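Local coordinates for protein pantothenate kinase (Coxiella burnetii, PDB 3TQC) that catalyses the ATP-dependent phosphorylation of (R)-pantothenate to (R)-4'-phosphopantothenate, the first step of coenzyme A biosynthesis, at residues B[69-74]-B[119-124]; B[90-95]-B[195-200]; B[58-63]-B[113-118]. All blocks are in the same frame, centred on the assembly; numbering follows the deposited sequence.

The three contacts lie near one another in the P-loop kinase fold. Interaction 2 pairs strands 93-99 and 199-203 inside the main sheet. Interactions 1 and 3 both use the long helix 52-84, which packs first on the end of helix 105-116 (interaction 3) and then, about 12 Å on between centres, on the loop leading to strand 125-129 (interaction 1). Interactions 1 and 2 are about 9 Å apart between centres and meet where Asn124 O approaches the backbone N of Asp198; interactions 2 and 3, about 16 Å apart, touch through Ile95 and Leu116. Along the chain the contacts cross: 58-63, 69-74 and 90-95 all precede their partners 113-118, 119-124 and 195-200, in the same order. Helix 52-84 is thereby joined to both the nucleotide-binding helix and the sheet.

Interaction 1: B[69-74]-B[119-124]; sequences YVTARQ and WPDHPN
The loop that carries the chain from helix 105-116 to edge strand 125-129 of the kinase sheet packs here on the long helix 52-84, with Val70, Thr71 and Gln74 of the helix meeting Asp121 and His122. A type I turn from Trp119 to His122, closed by His122 N on Trp119 O, presents both loop residues to the helix. The one hydrogen bond across the contact comes from the amide of Gln74: NE2 donates to Asp121 O at 2.9 Å, with an N-H...O angle of 156°. The acceptor lies close to the amide plane, whereas the donor sits above the plane of the carbonyl, 38° out of it. With CD anti to CA (chi2 180°), the extended chain carries the amide out to the turn, and Gln74 OE1 rests 3.5 Å from Asp121 CB. The remaining contacts are van der Waals, made by methyl groups. Thr71 CG2 comes to the edge of the His122 ring, near its plane and 3.8 Å from CD2, and also makes a methyl-to-carboxylate-oxygen contact with Asp121 OD2 at 3.7 Å. Val70 CG1 approaches the same ring carbon, CD2, obliquely at 3.7 Å. The buried His122 bonds to helix 52-84 through NE2, on Ser67 OG one turn before Thr71, and weakly to Leu116 O of helix 105-116 through ND1, while CD2 receives the methyl groups of Val70 and Thr71. The Gln74 bond holds the turn by its backbone, a grip that does not depend on the charge of Asp121.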
loop_
_atom_site.group_PDB
_atom_site.type_symbol
_atom_site.label_atom_id
_atom_site.label_comp_id
_atom_site.label_asym_id
_atom_site.label_seq_id
_atom_site.Cartn_x
_atom_site.Cartn_y
_atom_site.Cartn_z
ATOM N N TYR B 69 11.422 12.420 -2.611
ATOM C CA TYR B 69 10.868 11.088 -2.855
ATOM C C TYR B 69 10.905 10.740 -4.324
ATOM O O TYR B 69 11.272 9.634 -4.680
ATOM C CB TYR B 69 9.425 10.962 -2.341
ATOM C CG TYR B 69 9.339 10.756 -0.857
ATOM C CD1 TYR B 69 9.012 9.520 -0.325
ATOM C CD2 TYR B 69 9.587 11.805 0.028
ATOM C CE1 TYR B 69 8.936 9.328 1.056
ATOM C CE2 TYR B 69 9.508 11.623 1.404
ATOM C CZ TYR B 69 9.198 10.378 1.911
ATOM O OH TYR B 69 9.130 10.192 3.279
ATOM N N VAL B 70 10.524 11.675 -5.183
ATOM C CA VAL B 70 10.506 11.396 -6.608
ATOM C C VAL B 70 11.919 11.152 -7.127
ATOM O O VAL B 70 12.144 10.188 -7.851
ATOM C CB VAL B 70 9.842 12.509 -7.401
ATOM C CG1 VAL B 70 9.905 12.224 -8.875
ATOM C CG2 VAL B 70 8.420 12.682 -6.936
ATOM N N THR B 71 12.869 12.013 -6.766
ATOM C CA THR B 71 14.220 11.878 -7.324
ATOM C C THR B 71 14.914 10.639 -6.734
ATOM O O THR B 71 15.701 10.003 -7.406
ATOM C CB THR B 71 15.094 13.152 -7.153
ATOM O OG1 THR B 71 15.512 13.262 -5.801
ATOM C CG2 THR B 71 14.347 14.417 -7.560
ATOM N N ALA B 72 14.589 10.284 -5.493
ATOM C CA ALA B 72 15.063 9.024 -4.900
ATOM C C ALA B 72 14.604 7.811 -5.705
ATOM O O ALA B 72 15.394 6.888 -5.955
ATOM C CB ALA B 72 14.604 8.886 -3.436
ATOM N N ARG B 73 13.336 7.825 -6.108
ATOM C CA ARG B 73 12.755 6.724 -6.885
ATOM C C ARG B 73 13.415 6.683 -8.261
ATOM O O ARG B 73 13.710 5.616 -8.793
ATOM C CB ARG B 73 11.237 6.912 -7.003
ATOM C CG ARG B 73 10.398 5.733 -7.525
ATOM C CD ARG B 73 10.791 4.362 -7.027
ATOM N NE ARG B 73 10.818 4.185 -5.579
ATOM C CZ ARG B 73 10.184 3.226 -4.904
ATOM N NH1 ARG B 73 9.409 2.347 -5.517
ATOM N NH2 ARG B 73 10.317 3.145 -3.589
ATOM N N GLN B 74 13.674 7.855 -8.823
ATOM C CA GLN B 74 14.399 7.930 -10.086
ATOM C C GLN B 74 15.797 7.353 -9.961
ATOM O O GLN B 74 16.230 6.591 -10.810
ATOM C CB GLN B 74 14.458 9.364 -10.597
ATOM C CG GLN B 74 13.091 9.916 -10.986
ATOM C CD GLN B 74 13.171 11.352 -11.482
ATOM O OE1 GLN B 74 14.230 11.993 -11.402
ATOM N NE2 GLN B 74 12.049 11.864 -12.008
ATOM N N TRP B 119 11.314 21.644 -10.540
ATOM C CA TRP B 119 12.567 20.888 -10.427
ATOM C C TRP B 119 12.919 20.128 -11.695
ATOM O O TRP B 119 12.114 19.356 -12.196
ATOM C CB TRP B 119 12.517 19.934 -9.240
ATOM C CG TRP B 119 12.800 20.633 -7.990
ATOM C CD1 TRP B 119 14.019 21.041 -7.536
ATOM C CD2 TRP B 119 11.846 21.076 -7.039
ATOM N NE1 TRP B 119 13.881 21.697 -6.342
ATOM C CE2 TRP B 119 12.553 21.731 -6.013
ATOM C CE3 TRP B 119 10.466 20.980 -6.949
ATOM C CZ2 TRP B 119 11.924 22.280 -4.913
ATOM C CZ3 TRP B 119 9.840 21.533 -5.858
ATOM C CH2 TRP B 119 10.571 22.163 -4.847
ATOM N N PRO B 120 14.151 20.322 -12.199
ATOM C CA PRO B 120 14.497 19.788 -13.507
ATOM C C PRO B 120 14.556 18.262 -13.591
ATOM O O PRO B 120 14.594 17.735 -14.695
ATOM C CB PRO B 120 15.875 20.426 -13.797
ATOM C CG PRO B 120 16.441 20.725 -12.481
ATOM C CD PRO B 120 15.267 21.100 -11.615
ATOM N N ASP B 121 14.570 17.551 -12.466
ATOM C CA ASP B 121 14.455 16.086 -12.512
ATOM C C ASP B 121 13.039 15.623 -12.792
ATOM O O ASP B 121 12.840 14.465 -13.121
ATOM C CB ASP B 121 14.942 15.420 -11.217
ATOM C CG ASP B 121 16.464 15.383 -11.111
ATOM O OD1 ASP B 121 17.144 15.678 -12.118
ATOM O OD2 ASP B 121 16.980 15.065 -10.017
ATOM N N HIS B 122 12.056 16.502 -12.643
ATOM C CA HIS B 122 10.683 16.104 -12.868
ATOM C C HIS B 122 9.770 17.252 -13.262
ATOM O O HIS B 122 8.791 17.534 -12.596
ATOM C CB HIS B 122 10.155 15.329 -11.664
ATOM C CG HIS B 122 10.384 15.994 -10.350
ATOM N ND1 HIS B 122 9.672 17.103 -9.941
ATOM C CD2 HIS B 122 11.215 15.679 -9.330
ATOM C CE1 HIS B 122 10.073 17.453 -8.732
ATOM N NE2 HIS B 122 11.009 16.608 -8.339
ATOM N N PRO B 123 10.076 17.905 -14.394
ATOM C CA PRO B 123 9.301 19.063 -14.824
ATOM C C PRO B 123 7.922 18.705 -15.356
ATOM O O PRO B 123 7.071 19.588 -15.456
ATOM C CB PRO B 123 10.152 19.630 -15.961
ATOM C CG PRO B 123 10.751 18.433 -16.580
ATOM C CD PRO B 123 11.038 17.492 -15.433
ATOM N N ASN B 124 7.708 17.437 -15.713
ATOM C CA ASN B 124 6.448 17.024 -16.325
ATOM C C ASN B 124 5.521 16.444 -15.284
ATOM O O ASN B 124 5.730 15.334 -14.799
ATOM C CB ASN B 124 6.693 16.041 -17.461
ATOM C CG ASN B 124 7.416 16.686 -18.617
ATOM O OD1 ASN B 124 7.175 17.850 -18.924
ATOM N ND2 ASN B 124 8.313 15.940 -19.262
#

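Interaction 2: B[90-95]-B[195-200]; sequences KVPYII and DQPDIV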
loop_
_atom_site.group_PDB
_atom_site.type_symbol
_atom_site.label_atom_id
_atom_site.label_comp_id
_atom_site.label_asym_id
_atom_site.label_seq_id
_atom_site.Cartn_x
_atom_site.Cartn_y
_atom_site.Cartn_z
ATOM N N LYS B 90 11.931 4.433 -16.867
ATOM C CA LYS B 90 11.089 4.631 -15.697
ATOM C C LYS B 90 9.622 4.845 -16.055
ATOM O O LYS B 90 9.266 5.238 -17.163
ATOM C CB LYS B 90 11.578 5.819 -14.873
ATOM C CG LYS B 90 11.289 7.182 -15.502
ATOM C CD LYS B 90 12.053 8.294 -14.781
ATOM C CE LYS B 90 11.740 9.668 -15.385
ATOM N NZ LYS B 90 10.467 10.247 -14.840
ATOM N N VAL B 91 8.783 4.577 -15.073
ATOM C CA VAL B 91 7.389 4.912 -15.125
ATOM C C VAL B 91 7.227 6.107 -14.160
ATOM O O VAL B 91 8.145 6.399 -13.382
ATOM C CB VAL B 91 6.514 3.720 -14.681
ATOM C CG1 VAL B 91 6.527 2.640 -15.719
ATOM C CG2 VAL B 91 6.977 3.183 -13.358
ATOM N N PRO B 92 6.062 6.779 -14.191
ATOM C CA PRO B 92 5.893 7.982 -13.382
ATOM C C PRO B 92 5.765 7.679 -11.896
ATOM O O PRO B 92 5.302 6.614 -11.494
ATOM C CB PRO B 92 4.583 8.591 -13.915
ATOM C CG PRO B 92 4.378 7.965 -15.264
ATOM C CD PRO B 92 4.894 6.547 -15.050
ATOM N N TYR B 93 6.215 8.623 -11.100
ATOM C CA TYR B 93 5.983 8.610 -9.682
ATOM C C TYR B 93 4.579 9.170 -9.480
ATOM O O TYR B 93 4.273 10.222 -10.013
ATOM C CB TYR B 93 7.017 9.489 -8.994
ATOM C CG TYR B 93 7.055 9.293 -7.513
ATOM C CD1 TYR B 93 7.915 8.380 -6.943
ATOM C CD2 TYR B 93 6.229 10.034 -6.672
ATOM C CE1 TYR B 93 7.945 8.196 -5.587
ATOM C CE2 TYR B 93 6.243 9.848 -5.326
ATOM C CZ TYR B 93 7.117 8.939 -4.779
ATOM O OH TYR B 93 7.140 8.753 -3.421
ATOM N N ILE B 94 3.725 8.466 -8.748
ATOM C CA ILE B 94 2.341 8.897 -8.577
ATOM C C ILE B 94 2.062 9.246 -7.134
ATOM O O ILE B 94 2.261 8.421 -6.244
ATOM C CB ILE B 94 1.344 7.834 -9.016
ATOM C CG1 ILE B 94 1.601 7.421 -10.471
ATOM C CG2 ILE B 94 -0.065 8.362 -8.867
ATOM C CD1 ILE B 94 0.408 6.725 -11.132
ATOM N N ILE B 95 1.587 10.467 -6.919
ATOM C CA ILE B 95 1.288 10.970 -5.598
ATOM C C ILE B 95 -0.233 11.066 -5.452
ATOM O O ILE B 95 -0.893 11.721 -6.251
ATOM C CB ILE B 95 1.905 12.356 -5.389
ATOM C CG1 ILE B 95 3.434 12.283 -5.469
ATOM C CG2 ILE B 95 1.493 12.955 -4.044
ATOM C CD1 ILE B 95 4.101 13.686 -5.621
ATOM N N ASP B 195 0.832 11.345 -20.553
ATOM C CA ASP B 195 1.823 10.746 -21.434
ATOM C C ASP B 195 3.194 10.555 -20.777
ATOM O O ASP B 195 4.161 11.263 -21.096
ATOM C CB ASP B 195 1.964 11.576 -22.709
ATOM C CG ASP B 195 2.923 10.941 -23.708
ATOM O OD1 ASP B 195 3.008 9.688 -23.723
ATOM O OD2 ASP B 195 3.582 11.695 -24.476
ATOM N N GLN B 196 3.269 9.556 -19.910
ATOM C CA GLN B 196 4.469 9.254 -19.117
ATOM C C GLN B 196 5.171 10.490 -18.570
ATOM O O GLN B 196 6.352 10.687 -18.796
ATOM C CB GLN B 196 5.435 8.359 -19.899
ATOM C CG GLN B 196 4.856 6.984 -20.148
ATOM C CD GLN B 196 4.663 6.188 -18.868
ATOM O OE1 GLN B 196 3.567 5.690 -18.586
ATOM N NE2 GLN B 196 5.731 6.043 -18.099
ATOM N N PRO B 197 4.432 11.322 -17.823
ATOM C CA PRO B 197 5.074 12.454 -17.177
ATOM C C PRO B 197 5.986 11.917 -16.082
ATOM O O PRO B 197 6.048 10.710 -15.856
ATOM C CB PRO B 197 3.904 13.194 -16.558
ATOM C CG PRO B 197 2.947 12.101 -16.200
ATOM C CD PRO B 197 3.070 11.089 -17.290
ATOM N N ASP B 198 6.692 12.797 -15.403
ATOM C CA ASP B 198 7.561 12.360 -14.340
ATOM C C ASP B 198 6.742 12.086 -13.096
ATOM O O ASP B 198 7.074 11.214 -12.304
ATOM C CB ASP B 198 8.597 13.441 -14.072
ATOM C CG ASP B 198 9.447 13.709 -15.276
ATOM O OD1 ASP B 198 10.198 12.770 -15.656
ATOM O OD2 ASP B 198 9.335 14.829 -15.844
ATOM N N ILE B 199 5.669 12.854 -12.934
ATOM C CA ILE B 199 4.817 12.760 -11.761
ATOM C C ILE B 199 3.363 12.831 -12.176
ATOM O O ILE B 199 2.985 13.633 -13.049
ATOM C CB ILE B 199 5.108 13.898 -10.770
ATOM C CG1 ILE B 199 6.570 13.822 -10.280
ATOM C CG2 ILE B 199 4.101 13.872 -9.621
ATOM C CD1 ILE B 199 7.015 15.047 -9.435
ATOM N N VAL B 200 2.552 11.960 -11.576
ATOM C CA VAL B 200 1.122 12.044 -11.701
ATOM C C VAL B 200 0.591 12.336 -10.320
ATOM O O VAL B 200 0.923 11.637 -9.359
ATOM C CB VAL B 200 0.516 10.718 -12.205
ATOM C CG1 VAL B 200 -1.010 10.792 -12.184
ATOM C CG2 VAL B 200 1.054 10.392 -13.608
HETATM O O HOH W 1 9.795 10.280 -12.142
HETATM O O HOH W 2 7.975 9.177 -16.153
#
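Backbone hydrogen bonds between Tyr93, Ile95 and the chain from Asp198 to Val200 form the regular part of this contact, with Tyr93 paired to Ile199 and Ile94 to Val200 in parallel register. Tyr93 N donates to Asp198 O at 3.0 Å. Val200 N returns a bond to Tyr93 O at 2.9 Å. Ile95 N reaches Val200 O at 2.8 Å, nearly in line with the carbonyl. Two CA-H...O contacts add to them, from Ile199 CA to Tyr93 O and from Ile94 CA to Val200 O.

The charged pair stands before the strands. Lys90 NZ, its chain bent at the last torsion (chi4 83°), makes a salt bridge at 2.7 Å to Asp198 OD1, which receives it on its anti lone pair, away from OD2. Two waters accept from the same NZ, one donating on to Asp198 O, the other to Pro197 O, while Asp198 OD2 takes the backbone N of Asn124.

Among apolar groups, Ile94 and Val200 lie side by side on one face of the sheet, CG1 to CB 3.9 Å. Ile95 and Ile199 cross obliquely, CD1 to CG2 4.0 Å. Pro92 CB meets Val200 CG2 at 4.0 Å.

Parallel pairing of neighbouring strands of the main sheet, the first leading into the ATP-binding loop, is typical of the P-loop kinase fold.

Interaction 3: B[58-63]-B[113-118]; sequences IYLPLS and KALLSR
Leu115 CG stands anti to its own carbonyl carbon (chi1 -69°), and an anti second torsion (chi2 179°) carries CD1 on to the backbone of helix 52-84 at Tyr59. There CD1 lies 3.3 Å from Tyr59 O and 3.7 Å from Tyr59 CB. The helix kinks close by, at Pro61, whose N has no bond to the preceding turn. The root of the same side chain meets Ser63: Leu115 CB is 3.6 Å from Ser63 OG. That hydroxyl is turned back to its own helix, donating to Leu60 O at 2.6 Å in the carbonyl plane and on a lone pair. Leu116 comes in next to Leu115, its CD2 3.3 Å from Ser63 O and 3.9 Å from Ser63 CB. Farther out, Leu60 CD1 rests over one face of the Arg118 guanidinium, 3.8 Å above its plane and offset toward the rim, as the two side chains cross at about a right angle. Arg118 NH2 forms a salt bridge with Asp39 OD2. No hydrogen bond crosses between the segments; the contact is van der Waals packing, with leucine methyls against both backbone and side chains. Helix 105-116 begins in the Walker A residues Lys105 and Ser106, and this buried contact at its far end joins the P-loop helix of the kinase fold to helix 52-84, whose Tyr59 side chain lies about 4 Å from the bound ADP.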
loop_
_atom_site.group_PDB
_atom_site.type_symbol
_atom_site.label_atom_id
_atom_site.label_comp_id
_atom_site.label_asym_id
_atom_site.label_seq_id
_atom_site.Cartn_x
_atom_site.Cartn_y
_atom_site.Cartn_z
ATOM N N ILE B 58 4.071 26.689 3.198
ATOM C CA ILE B 58 3.662 25.287 3.275
ATOM C C ILE B 58 3.920 24.521 1.984
ATOM O O ILE B 58 4.667 23.549 1.978
ATOM C CB ILE B 58 2.177 25.153 3.639
ATOM C CG1 ILE B 58 1.866 25.876 4.956
ATOM C CG2 ILE B 58 1.800 23.692 3.775
ATOM C CD1 ILE B 58 2.465 25.194 6.167
ATOM N N TYR B 59 3.322 24.963 0.882
ATOM C CA TYR B 59 3.322 24.161 -0.353
ATOM C C TYR B 59 4.650 24.097 -1.082
ATOM O O TYR B 59 4.996 23.062 -1.653
ATOM C CB TYR B 59 2.176 24.605 -1.271
ATOM C CG TYR B 59 0.874 24.336 -0.566
ATOM C CD1 TYR B 59 0.399 23.048 -0.458
ATOM C CD2 TYR B 59 0.172 25.356 0.073
ATOM C CE1 TYR B 59 -0.761 22.770 0.223
ATOM C CE2 TYR B 59 -0.994 25.085 0.754
ATOM C CZ TYR B 59 -1.453 23.783 0.824
ATOM O OH TYR B 59 -2.607 23.489 1.496
ATOM N N LEU B 60 5.412 25.181 -1.039
ATOM C CA LEU B 60 6.739 25.166 -1.616
ATOM C C LEU B 60 7.638 24.145 -0.902
ATOM O O LEU B 60 8.172 23.257 -1.545
ATOM C CB LEU B 60 7.354 26.557 -1.633
ATOM C CG LEU B 60 8.768 26.634 -2.221
ATOM C CD1 LEU B 60 8.837 25.896 -3.554
ATOM C CD2 LEU B 60 9.197 28.087 -2.380
ATOM N N PRO B 61 7.786 24.248 0.429
ATOM C CA PRO B 61 8.605 23.209 1.077
ATOM C C PRO B 61 7.995 21.802 0.987
ATOM O O PRO B 61 8.735 20.814 0.935
ATOM C CB PRO B 61 8.711 23.672 2.538
ATOM C CG PRO B 61 7.729 24.787 2.694
ATOM C CD PRO B 61 7.468 25.360 1.336
ATOM N N LEU B 62 6.665 21.713 0.972
ATOM C CA LEU B 62 6.014 20.430 0.770
ATOM C C LEU B 62 6.460 19.875 -0.570
ATOM O O LEU B 62 6.820 18.711 -0.661
ATOM C CB LEU B 62 4.485 20.543 0.842
ATOM C CG LEU B 62 3.705 19.274 0.486
ATOM C CD1 LEU B 62 4.254 18.066 1.235
ATOM C CD2 LEU B 62 2.190 19.428 0.734
ATOM N N SER B 63 6.467 20.716 -1.599
ATOM C CA SER B 63 6.892 20.254 -2.910
ATOM C C SER B 63 8.350 19.806 -2.897
ATOM O O SER B 63 8.683 18.801 -3.522
ATOM C CB SER B 63 6.645 21.299 -3.997
ATOM O OG SER B 63 7.584 22.356 -3.933
ATOM N N LYS B 113 1.147 20.672 -8.502
ATOM C CA LYS B 113 1.477 20.439 -9.910
ATOM C C LYS B 113 2.380 21.554 -10.407
ATOM O O LYS B 113 3.412 21.279 -11.008
ATOM C CB LYS B 113 0.230 20.326 -10.792
ATOM C CG LYS B 113 0.495 20.407 -12.325
ATOM C CD LYS B 113 -0.834 20.388 -13.092
ATOM C CE LYS B 113 -0.681 20.374 -14.632
ATOM N NZ LYS B 113 0.345 21.353 -15.100
ATOM N N ALA B 114 2.007 22.799 -10.138
ATOM C CA ALA B 114 2.837 23.934 -10.504
ATOM C C ALA B 114 4.205 23.888 -9.822
ATOM O O ALA B 114 5.211 24.061 -10.483
ATOM C CB ALA B 114 2.134 25.249 -10.197
ATOM N N LEU B 115 4.232 23.635 -8.517
ATOM C CA LEU B 115 5.473 23.663 -7.750
ATOM C C LEU B 115 6.386 22.480 -8.027
ATOM O O LEU B 115 7.581 22.658 -8.193
ATOM C CB LEU B 115 5.185 23.721 -6.249
ATOM C CG LEU B 115 4.573 25.033 -5.746
ATOM C CD1 LEU B 115 4.312 24.945 -4.229
ATOM C CD2 LEU B 115 5.465 26.185 -6.063
ATOM N N LEU B 116 5.835 21.273 -8.076
ATOM C CA LEU B 116 6.656 20.107 -8.357
ATOM C C LEU B 116 7.352 20.213 -9.710
ATOM O O LEU B 116 8.441 19.682 -9.876
ATOM C CB LEU B 116 5.849 18.820 -8.282
ATOM C CG LEU B 116 5.509 18.373 -6.854
ATOM C CD1 LEU B 116 4.560 17.207 -6.868
ATOM C CD2 LEU B 116 6.776 18.004 -6.124
ATOM N N SER B 117 6.745 20.924 -10.654
ATOM C CA SER B 117 7.267 21.003 -12.000
ATOM C C SER B 117 8.518 21.896 -12.095
ATOM O O SER B 117 9.234 21.830 -13.076
ATOM C CB SER B 117 6.179 21.492 -12.962
ATOM O OG SER B 117 6.115 22.897 -13.007
ATOM N N ARG B 118 8.777 22.717 -11.077
ATOM C CA ARG B 118 9.948 23.608 -11.076
ATOM C C ARG B 118 11.291 22.889 -11.010
ATOM O O ARG B 118 12.307 23.475 -11.369
ATOM C CB ARG B 118 9.869 24.611 -9.914
ATOM C CG ARG B 118 10.326 24.052 -8.560
ATOM C CD ARG B 118 9.700 24.803 -7.358
ATOM N NE ARG B 118 10.038 26.232 -7.303
ATOM C CZ ARG B 118 11.121 26.753 -6.725
ATOM N NH1 ARG B 118 12.052 25.984 -6.170
ATOM N NH2 ARG B 118 11.288 28.068 -6.726
#